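Local coordinates for protein Myo-inositol 2-dehydrogenase (Thermotoga maritima, PDB 3EZY) that catalyses the NAD+-dependent oxidation of myo-inositol to 2-keto-myo-inositol (scyllo-inosose), probably as a step in myo-inositol degradation, at residues Val49-Lys54 / Ile60-Val65; Asp179-Ile184 / Val215-Lys220; Lys134-Asn139 / Gly248-Asp253. All coordinates share one frame; numbering follows the deposited sequence.

In the fold
Contact 1 comes first along the chain and lies in the NAD-binding Rossmann domain, where strand 51-53 forms one edge of the parallel sheet. Contacts 2 and 3 belong to the C-terminal domain of this Gfo/Idh/MocA protein, and both pack a helix on its mixed sheet: helix 174-185 on strand 212-219, helix 128-138 on strand 248-252. Contact 2 is nested within the loop that contact 3 closes. Their centres are about 15 Å apart and their helices touch, whereas contact 1 lies about 39 and 43 Å from them, centre to centre, across the middle of the chain. Both thus join a helix to the sheet that also meets other subunits, and contact 1 belongs to the nucleotide-binding half.

Contact 1: residues Val49-Lys54 / Ile60-Val65; sequences VEKAYK and IEDPNV
Tyr53 and Asp62 join the edge strand of the Rossmann sheet to the turn that ends helix 56-61, inside the crossover that leads from strand 51-53 to strand 67-70. The tight part is one polar meeting at the buried Asp62. Tyr53 OH donates a hydrogen bond to Asp62 OD2, very short at 2.4 Å, so the exact length is doubtful. OD2 lies at the edge of the phenol ring, in its plane, and the carboxylate is turned 79° against the ring. With CG anti to the backbone N (chi1 -170°), Asp62 extends its carboxylate across to the strand and at the same time keeps OD1 near the following turn.

The looser side is that of Lys51, which is partly exposed. Its bent chain passes Asp62 OD2 with CG at 4.0 Å, but its ammonium NZ stays 6.0 Å from Asp62 OD2, too far for a salt bridge, though the opposite charges may still attract. Following on in the chain, Asp62 to Val65 form a type I turn, closed by Val65 N to Asp62 O at 3.0 Å. Lys89 NZ gathers the carbonyls of Ile60, Asp62 and Val65 by hydrogen bonds, and Tyr30 of the neighbouring strand bonds to Asn64 ND2. The aspartate itself also makes an Asx turn, Asn64 N reaching Asp62 OD1 at 2.8 Å. With an alanine here, the tyrosine hydroxyl would probably lose its acceptor and Asn64 N its side-chain partner. That N-H meets OD1 on the anti side, 23° out of the carboxylate plane.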
loop_
_atom_site.group_PDB
_atom_site.type_symbol
_atom_site.label_atom_id
_atom_site.label_comp_id
_atom_site.label_asym_id
_atom_site.label_seq_id
_atom_site.Cartn_x
_atom_site.Cartn_y
_atom_site.Cartn_z
ATOM N N VAL A 49 -29.321 -34.864 -5.769
ATOM C CA VAL A 49 -30.570 -34.102 -5.776
ATOM C C VAL A 49 -31.746 -35.062 -5.923
ATOM O O VAL A 49 -31.700 -35.955 -6.744
ATOM C CB VAL A 49 -30.616 -33.075 -6.949
ATOM C CG1 VAL A 49 -31.788 -32.145 -6.791
ATOM C CG2 VAL A 49 -29.320 -32.298 -7.021
ATOM N N GLU A 50 -32.801 -34.848 -5.159
ATOM C CA GLU A 50 -34.018 -35.667 -5.265
ATOM C C GLU A 50 -34.671 -35.750 -6.646
ATOM O O GLU A 50 -34.992 -36.847 -7.110
ATOM C CB GLU A 50 -35.069 -35.176 -4.281
ATOM C CG GLU A 50 -35.158 -36.049 -3.074
ATOM C CD GLU A 50 -34.610 -35.403 -1.830
ATOM O OE1 GLU A 50 -34.593 -36.100 -0.804
ATOM O OE2 GLU A 50 -34.215 -34.218 -1.863
ATOM N N LYS A 51 -34.917 -34.593 -7.267
ATOM C CA LYS A 51 -35.648 -34.537 -8.526
ATOM C C LYS A 51 -34.849 -33.796 -9.607
ATOM O O LYS A 51 -34.257 -32.738 -9.361
ATOM C CB LYS A 51 -36.976 -33.805 -8.312
ATOM C CG LYS A 51 -37.905 -34.507 -7.339
ATOM C CD LYS A 51 -38.382 -35.874 -7.893
ATOM C CE LYS A 51 -38.673 -35.800 -9.396
ATOM N NZ LYS A 51 -39.249 -37.058 -9.962
ATOM N N ALA A 52 -34.854 -34.326 -10.813
ATOM C CA ALA A 52 -34.232 -33.622 -11.908
ATOM C C ALA A 52 -35.267 -33.561 -12.999
ATOM O O ALA A 52 -35.817 -34.583 -13.372
ATOM C CB ALA A 52 -32.982 -34.379 -12.377
ATOM N N TYR A 53 -35.538 -32.375 -13.523
ATOM C CA TYR A 53 -36.585 -32.203 -14.526
ATOM C C TYR A 53 -36.061 -31.620 -15.824
ATOM O O TYR A 53 -35.423 -30.561 -15.818
ATOM C CB TYR A 53 -37.657 -31.240 -13.986
ATOM C CG TYR A 53 -38.442 -31.746 -12.804
ATOM C CD1 TYR A 53 -39.426 -32.740 -12.968
ATOM C CD2 TYR A 53 -38.264 -31.205 -11.549
ATOM C CE1 TYR A 53 -40.180 -33.192 -11.891
ATOM C CE2 TYR A 53 -39.003 -31.654 -10.460
ATOM C CZ TYR A 53 -39.965 -32.652 -10.644
ATOM O OH TYR A 53 -40.721 -33.101 -9.576
ATOM N N LYS A 54 -36.375 -32.266 -16.943
ATOM C CA LYS A 54 -36.066 -31.710 -18.261
ATOM C C LYS A 54 -36.901 -30.477 -18.557
ATOM O O LYS A 54 -36.420 -29.505 -19.132
ATOM C CB LYS A 54 -36.311 -32.741 -19.373
ATOM C CG LYS A 54 -35.236 -33.770 -19.494
ATOM C CD LYS A 54 -35.551 -34.749 -20.645
ATOM C CE LYS A 54 -36.165 -33.992 -21.844
ATOM N NZ LYS A 54 -35.728 -34.618 -23.150
ATOM N N ILE A 60 -41.298 -26.057 -11.445
ATOM C CA ILE A 60 -42.083 -25.007 -10.816
ATOM C C ILE A 60 -43.393 -25.517 -10.191
ATOM O O ILE A 60 -43.817 -25.028 -9.143
ATOM C CB ILE A 60 -42.373 -23.902 -11.850
ATOM C CG1 ILE A 60 -41.062 -23.154 -12.159
ATOM C CG2 ILE A 60 -43.518 -22.993 -11.381
ATOM C CD1 ILE A 60 -41.059 -22.445 -13.479
ATOM N N GLU A 61 -44.033 -26.491 -10.834
ATOM C CA GLU A 61 -45.338 -27.022 -10.360
ATOM C C GLU A 61 -45.181 -28.105 -9.286
ATOM O O GLU A 61 -46.135 -28.449 -8.591
ATOM C CB GLU A 61 -46.179 -27.505 -11.562
ATOM C CG GLU A 61 -46.634 -26.356 -12.498
ATOM C CD GLU A 61 -46.937 -26.821 -13.925
ATOM O OE1 GLU A 61 -47.327 -27.992 -14.110
ATOM O OE2 GLU A 61 -46.793 -26.022 -14.873
ATOM N N ASP A 62 -43.962 -28.622 -9.120
ATOM C CA ASP A 62 -43.701 -29.583 -8.044
ATOM C C ASP A 62 -44.096 -29.015 -6.686
ATOM O O ASP A 62 -43.556 -27.990 -6.275
ATOM C CB ASP A 62 -42.211 -29.929 -8.036
ATOM C CG ASP A 62 -41.882 -31.110 -7.118
ATOM O OD1 ASP A 62 -42.473 -31.226 -6.023
ATOM O OD2 ASP A 62 -41.011 -31.922 -7.495
ATOM N N PRO A 63 -45.031 -29.687 -5.956
ATOM C CA PRO A 63 -45.524 -29.082 -4.732
ATOM C C PRO A 63 -44.519 -29.055 -3.632
ATOM O O PRO A 63 -44.723 -28.351 -2.674
ATOM C CB PRO A 63 -46.709 -29.985 -4.331
ATOM C CG PRO A 63 -46.449 -31.273 -5.047
ATOM C CD PRO A 63 -45.871 -30.833 -6.354
ATOM N N ASN A 64 -43.437 -29.808 -3.747
ATOM C CA ASN A 64 -42.447 -29.821 -2.701
ATOM C C ASN A 64 -41.548 -28.579 -2.836
ATOM O O ASN A 64 -40.864 -28.202 -1.898
ATOM C CB ASN A 64 -41.586 -31.100 -2.810
ATOM C CG ASN A 64 -42.337 -32.351 -2.386
ATOM O OD1 ASN A 64 -43.031 -32.328 -1.388
ATOM N ND2 ASN A 64 -42.187 -33.436 -3.131
ATOM N N VAL A 65 -41.536 -27.977 -4.020
ATOM C CA VAL A 65 -40.658 -26.806 -4.282
ATOM C C VAL A 65 -41.219 -25.499 -3.702
ATOM O O VAL A 65 -42.268 -25.058 -4.102
ATOM C CB VAL A 65 -40.409 -26.627 -5.806
ATOM C CG1 VAL A 65 -39.670 -25.279 -6.103
ATOM C CG2 VAL A 65 -39.618 -27.817 -6.381
#

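Contact 2: residues Asp179-Ile184 / Val215-Lys220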
loop_
_atom_site.group_PDB
_atom_site.type_symbol
_atom_site.label_atom_id
_atom_site.label_comp_id
_atom_site.label_asym_id
_atom_site.label_seq_id
_atom_site.Cartn_x
_atom_site.Cartn_y
_atom_site.Cartn_z
ATOM N N ASP A 179 -26.836 -0.482 -11.216
ATOM C CA ASP A 179 -27.443 -0.901 -9.967
ATOM C C ASP A 179 -26.530 -0.476 -8.802
ATOM O O ASP A 179 -27.003 0.049 -7.769
ATOM C CB ASP A 179 -27.669 -2.429 -9.926
ATOM C CG ASP A 179 -28.266 -2.882 -8.596
ATOM O OD1 ASP A 179 -29.475 -2.574 -8.339
ATOM O OD2 ASP A 179 -27.505 -3.451 -7.756
ATOM N N MET A 180 -25.221 -0.688 -8.965
ATOM C CA MET A 180 -24.299 -0.353 -7.871
ATOM C C MET A 180 -24.374 1.155 -7.539
ATOM O O MET A 180 -24.363 1.587 -6.342
ATOM C CB MET A 180 -22.873 -0.767 -8.239
ATOM C CG MET A 180 -21.857 -0.719 -7.080
ATOM S SD MET A 180 -22.162 -1.619 -5.527
ATOM C CE MET A 180 -22.770 -3.143 -6.262
ATOM N N ALA A 181 -24.447 1.949 -8.598
ATOM C CA ALA A 181 -24.591 3.384 -8.449
ATOM C C ALA A 181 -25.764 3.782 -7.581
ATOM O O ALA A 181 -25.620 4.632 -6.703
ATOM C CB ALA A 181 -24.682 4.071 -9.851
ATOM N N ARG A 182 -26.946 3.221 -7.865
ATOM C CA ARG A 182 -28.155 3.517 -7.121
ATOM C C ARG A 182 -27.998 3.010 -5.691
ATOM O O ARG A 182 -28.357 3.696 -4.752
ATOM C CB ARG A 182 -29.376 2.823 -7.752
ATOM C CG ARG A 182 -29.702 3.375 -9.150
ATOM C CD ARG A 182 -30.953 2.691 -9.744
ATOM N NE ARG A 182 -32.143 2.920 -8.933
ATOM C CZ ARG A 182 -32.782 2.001 -8.215
ATOM N NH1 ARG A 182 -32.346 0.745 -8.173
ATOM N NH2 ARG A 182 -33.871 2.356 -7.519
ATOM N N TYR A 183 -27.473 1.800 -5.544
ATOM C CA TYR A 183 -27.312 1.193 -4.231
ATOM C C TYR A 183 -26.339 1.979 -3.350
ATOM O O TYR A 183 -26.609 2.206 -2.163
ATOM C CB TYR A 183 -26.756 -0.181 -4.453
ATOM C CG TYR A 183 -26.391 -0.982 -3.244
ATOM C CD1 TYR A 183 -27.349 -1.360 -2.283
ATOM C CD2 TYR A 183 -25.092 -1.468 -3.117
ATOM C CE1 TYR A 183 -26.982 -2.153 -1.202
ATOM C CE2 TYR A 183 -24.730 -2.241 -2.064
ATOM C CZ TYR A 183 -25.660 -2.575 -1.117
ATOM O OH TYR A 183 -25.224 -3.359 -0.094
ATOM N N ILE A 184 -25.217 2.400 -3.930
ATOM C CA ILE A 184 -24.210 3.137 -3.156
ATOM C C ILE A 184 -24.682 4.565 -2.838
ATOM O O ILE A 184 -24.496 5.045 -1.731
ATOM C CB ILE A 184 -22.861 3.257 -3.902
ATOM C CG1 ILE A 184 -22.238 1.873 -4.214
ATOM C CG2 ILE A 184 -21.877 4.225 -3.155
ATOM C CD1 ILE A 184 -21.901 1.029 -3.052
ATOM N N VAL A 215 -19.607 6.146 -18.980
ATOM C CA VAL A 215 -20.966 6.617 -18.779
ATOM C C VAL A 215 -20.993 7.642 -17.637
ATOM O O VAL A 215 -20.501 7.377 -16.538
ATOM C CB VAL A 215 -21.930 5.460 -18.403
ATOM C CG1 VAL A 215 -23.297 6.016 -18.020
ATOM C CG2 VAL A 215 -22.078 4.461 -19.542
ATOM N N VAL A 216 -21.521 8.821 -17.901
ATOM C CA VAL A 216 -21.649 9.847 -16.892
ATOM C C VAL A 216 -23.070 9.838 -16.375
ATOM O O VAL A 216 -24.017 9.755 -17.158
ATOM C CB VAL A 216 -21.401 11.259 -17.481
ATOM C CG1 VAL A 216 -21.611 12.345 -16.389
ATOM C CG2 VAL A 216 -20.026 11.339 -18.079
ATOM N N LEU A 217 -23.216 9.951 -15.056
ATOM C CA LEU A 217 -24.505 9.931 -14.384
ATOM C C LEU A 217 -24.683 11.266 -13.670
ATOM O O LEU A 217 -23.765 11.735 -13.014
ATOM C CB LEU A 217 -24.548 8.837 -13.315
ATOM C CG LEU A 217 -24.040 7.450 -13.716
ATOM C CD1 LEU A 217 -24.023 6.534 -12.459
ATOM C CD2 LEU A 217 -24.939 6.857 -14.805
ATOM N N ARG A 218 -25.858 11.872 -13.812
ATOM C CA ARG A 218 -26.262 12.970 -12.961
ATOM C C ARG A 218 -27.392 12.488 -12.042
ATOM O O ARG A 218 -28.505 12.075 -12.499
ATOM C CB ARG A 218 -26.710 14.180 -13.783
ATOM C CG ARG A 218 -27.491 15.176 -12.953
ATOM C CD ARG A 218 -27.859 16.424 -13.745
ATOM N NE ARG A 218 -26.695 17.255 -14.008
ATOM C CZ ARG A 218 -26.236 18.187 -13.176
ATOM N NH1 ARG A 218 -26.849 18.415 -12.014
ATOM N NH2 ARG A 218 -25.162 18.884 -13.504
ATOM N N PHE A 219 -27.121 12.545 -10.752
ATOM C CA PHE A 219 -28.101 12.140 -9.754
ATOM C C PHE A 219 -29.032 13.284 -9.353
ATOM O O PHE A 219 -28.728 14.471 -9.525
ATOM C CB PHE A 219 -27.395 11.647 -8.507
ATOM C CG PHE A 219 -26.575 10.408 -8.719
ATOM C CD1 PHE A 219 -27.139 9.144 -8.502
ATOM C CD2 PHE A 219 -25.233 10.512 -9.141
ATOM C CE1 PHE A 219 -26.376 7.989 -8.654
ATOM C CE2 PHE A 219 -24.462 9.381 -9.316
ATOM C CZ PHE A 219 -25.019 8.110 -9.086
ATOM N N LYS A 220 -30.162 12.904 -8.774
ATOM C CA LYS A 220 -31.176 13.854 -8.313
ATOM C C LYS A 220 -30.596 15.013 -7.496
ATOM O O LYS A 220 -30.979 16.150 -7.702
ATOM C CB LYS A 220 -32.212 13.082 -7.496
ATOM C CG LYS A 220 -33.314 13.897 -6.880
ATOM C CD LYS A 220 -34.284 12.931 -6.163
ATOM C CE LYS A 220 -35.025 13.608 -5.013
ATOM N NZ LYS A 220 -35.900 14.697 -5.584
#
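Within 179-184, Ala181 makes the touch on Leu217 and Phe219 of strand 212-219, a helix-on-sheet packing in the C-terminal domain. Along the helix, Asp179 comes first, in a salt bridge to Arg125, and Met180 packs on Phe130 of helix 128-138. Next, Ala181 points its methyl at the strand. The CB lies 3.6 Å from Leu217 CD1 and 4.1 Å from Phe219 CZ, lodged against both side chains, which sit two residues apart on one face of the strand. Leucine reaches the methyl because CG stands beside the backbone N and CD1 then runs on extended from CA (chi2 174°). The next residues serve other neighbours: Arg182 forms salt bridges with Glu188 and Asp308; Tyr183, whose N bonds to Asp179 O at 2.9 Å, offers its carbonyl to Lys134 NZ; and Ile184, whose N bonds to Met180 O at 2.7 Å, packs on Leu133.

Between helix and strand, Ala181 CA is 8.8 Å from Leu217 CA, a spacing consistent with the small methyl at the interface. On the other face of the strand, Val216 packs against Val216 of the second subunit and Arg218 forms a salt bridge with Asp195 of the second subunit. On the helix side, Phe219 CE1 also comes to 4.0 Å from Ala181 O.

Contact 3: residues Lys134-Asn139 / Gly248-Asp253; sequences KEAVEN and GRIFAD
Ile250 carries CG1 anti to its backbone N (chi1 -168°) and holds its chain extended beyond (chi2 160°), which pushes CD1 out toward the helix; CG2 is left in the crowded position between the backbone N and the carbonyl carbon. Val137 has CG1 anti to the N (chi1 168°), leaving CG2 beside the N to meet the strand. These settings give Ile250 two points of touch on the helix. Its CD1 tip lies against the methyl of Ala136, Ala136 CB to Ile250 CD1 3.5 Å, and its CG2 branch passes Val137 CG2 at 3.9 Å. The valine and isoleucine side chains cross at a slant. One isoleucine thus spans two successive helix residues, CD1 serving the first and CG2 the second, and Ile250 CA is 8.0 Å from Val137 CA.

The contact lays helix 128-138 on the mixed sheet of the C-terminal domain, at strand 248-252, an outermost strand within this chain. There the sheet does not stop: residues Arg249 to Ala252 pair in an antiparallel ladder with a strand of the third subunit, so this packing sits right at the tetramer interface. Ile250 also packs on Val260 of that subunit, while Arg249 forms a salt bridge with Asp238 of the second subunit. A bound methylpentanediol, probably from the crystallisation liquor, lies about 4 Å from the Ile250 side chain.

Within its own chain the same isoleucine touches Leu133, one helical turn before Val137, and Ile142 in the loop beyond the helix, which Val137 touches as well. Val243 of the adjacent strand 238-245 packs beside Ile250 and is joined to it by backbone hydrogen bonding.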
loop_
_atom_site.group_PDB
_atom_site.type_symbol
_atom_site.label_atom_id
_atom_site.label_comp_id
_atom_site.label_asym_id
_atom_site.label_seq_id
_atom_site.Cartn_x
_atom_site.Cartn_y
_atom_site.Cartn_z
ATOM N N LYS A 134 -20.768 0.775 0.906
ATOM C CA LYS A 134 -22.154 1.283 0.912
ATOM C C LYS A 134 -22.608 1.679 2.330
ATOM O O LYS A 134 -23.211 2.748 2.509
ATOM C CB LYS A 134 -23.116 0.256 0.294
ATOM C CG LYS A 134 -24.597 0.717 0.164
ATOM C CD LYS A 134 -25.356 0.285 1.413
ATOM C CE LYS A 134 -26.858 0.616 1.341
ATOM N NZ LYS A 134 -27.126 1.971 0.750
ATOM N N GLU A 135 -22.328 0.831 3.319
ATOM C CA GLU A 135 -22.675 1.122 4.728
ATOM C C GLU A 135 -21.955 2.344 5.251
ATOM O O GLU A 135 -22.580 3.240 5.844
ATOM C CB GLU A 135 -22.370 -0.092 5.602
ATOM C CG GLU A 135 -23.422 -1.182 5.364
ATOM C CD GLU A 135 -23.041 -2.545 5.895
ATOM O OE1 GLU A 135 -21.877 -2.767 6.278
ATOM O OE2 GLU A 135 -23.926 -3.421 5.900
ATOM N N ALA A 136 -20.643 2.424 5.013
ATOM C CA ALA A 136 -19.955 3.645 5.393
ATOM C C ALA A 136 -20.561 4.910 4.761
ATOM O O ALA A 136 -20.730 5.898 5.439
ATOM C CB ALA A 136 -18.463 3.582 5.158
ATOM N N VAL A 137 -20.878 4.895 3.485
ATOM C CA VAL A 137 -21.477 6.077 2.850
ATOM C C VAL A 137 -22.818 6.428 3.520
ATOM O O VAL A 137 -23.114 7.593 3.847
ATOM C CB VAL A 137 -21.664 5.827 1.321
ATOM C CG1 VAL A 137 -22.544 6.885 0.695
ATOM C CG2 VAL A 137 -20.290 5.832 0.628
ATOM N N GLU A 138 -23.616 5.393 3.729
ATOM C CA GLU A 138 -24.935 5.505 4.301
ATOM C C GLU A 138 -24.856 6.091 5.697
ATOM O O GLU A 138 -25.669 6.922 6.062
ATOM C CB GLU A 138 -25.553 4.090 4.339
ATOM C CG GLU A 138 -26.859 3.997 5.054
ATOM C CD GLU A 138 -27.617 2.726 4.701
ATOM O OE1 GLU A 138 -26.999 1.637 4.618
ATOM O OE2 GLU A 138 -28.845 2.835 4.523
ATOM N N ASN A 139 -23.861 5.661 6.469
ATOM C CA ASN A 139 -23.562 6.216 7.794
ATOM C C ASN A 139 -23.134 7.677 7.926
ATOM O O ASN A 139 -23.022 8.167 9.050
ATOM C CB ASN A 139 -22.467 5.376 8.454
ATOM C CG ASN A 139 -22.989 4.052 8.886
ATOM O OD1 ASN A 139 -24.210 3.883 8.985
ATOM N ND2 ASN A 139 -22.108 3.089 9.106
ATOM N N GLY A 248 -14.859 13.679 2.908
ATOM C CA GLY A 248 -13.719 12.837 2.642
ATOM C C GLY A 248 -13.923 11.923 1.433
ATOM O O GLY A 248 -14.814 12.141 0.600
ATOM N N ARG A 249 -13.116 10.880 1.375
ATOM C CA ARG A 249 -13.183 9.985 0.240
ATOM C C ARG A 249 -13.180 8.547 0.714
ATOM O O ARG A 249 -12.549 8.207 1.722
ATOM C CB ARG A 249 -11.981 10.234 -0.685
ATOM C CG ARG A 249 -11.957 9.377 -1.985
ATOM C CD ARG A 249 -10.544 9.495 -2.661
ATOM N NE ARG A 249 -9.640 8.546 -1.998
ATOM C CZ ARG A 249 -8.316 8.557 -2.095
ATOM N NH1 ARG A 249 -7.687 9.500 -2.817
ATOM N NH2 ARG A 249 -7.620 7.633 -1.436
ATOM N N ILE A 250 -13.863 7.675 -0.009
ATOM C CA ILE A 250 -13.853 6.269 0.373
ATOM C C ILE A 250 -13.651 5.402 -0.872
ATOM O O ILE A 250 -14.168 5.712 -1.922
ATOM C CB ILE A 250 -15.099 5.847 1.167
ATOM C CG1 ILE A 250 -14.871 4.442 1.789
ATOM C CG2 ILE A 250 -16.372 5.923 0.315
ATOM C CD1 ILE A 250 -15.776 4.129 2.955
ATOM N N PHE A 251 -12.932 4.292 -0.741
ATOM C CA PHE A 251 -12.535 3.553 -1.944
ATOM C C PHE A 251 -12.562 2.071 -1.591
ATOM O O PHE A 251 -12.233 1.714 -0.455
ATOM C CB PHE A 251 -11.119 4.055 -2.281
ATOM C CG PHE A 251 -10.285 3.124 -3.072
ATOM C CD1 PHE A 251 -10.505 2.978 -4.442
ATOM C CD2 PHE A 251 -9.242 2.453 -2.482
ATOM C CE1 PHE A 251 -9.708 2.158 -5.223
ATOM C CE2 PHE A 251 -8.423 1.615 -3.251
ATOM C CZ PHE A 251 -8.662 1.479 -4.638
ATOM N N ALA A 252 -12.998 1.211 -2.521
ATOM C CA ALA A 252 -12.874 -0.249 -2.317
ATOM C C ALA A 252 -11.965 -0.754 -3.460
ATOM O O ALA A 252 -12.258 -0.510 -4.629
ATOM C CB ALA A 252 -14.263 -0.917 -2.365
ATOM N N ASP A 253 -10.860 -1.423 -3.116
ATOM C CA ASP A 253 -9.903 -1.929 -4.097
ATOM C C ASP A 253 -10.215 -3.391 -4.516
ATOM O O ASP A 253 -11.079 -4.085 -3.936
ATOM C CB ASP A 253 -8.467 -1.775 -3.541
ATOM C CG ASP A 253 -7.370 -1.804 -4.646
ATOM O OD1 ASP A 253 -7.675 -1.757 -5.861
ATOM O OD2 ASP A 253 -6.174 -1.854 -4.274
#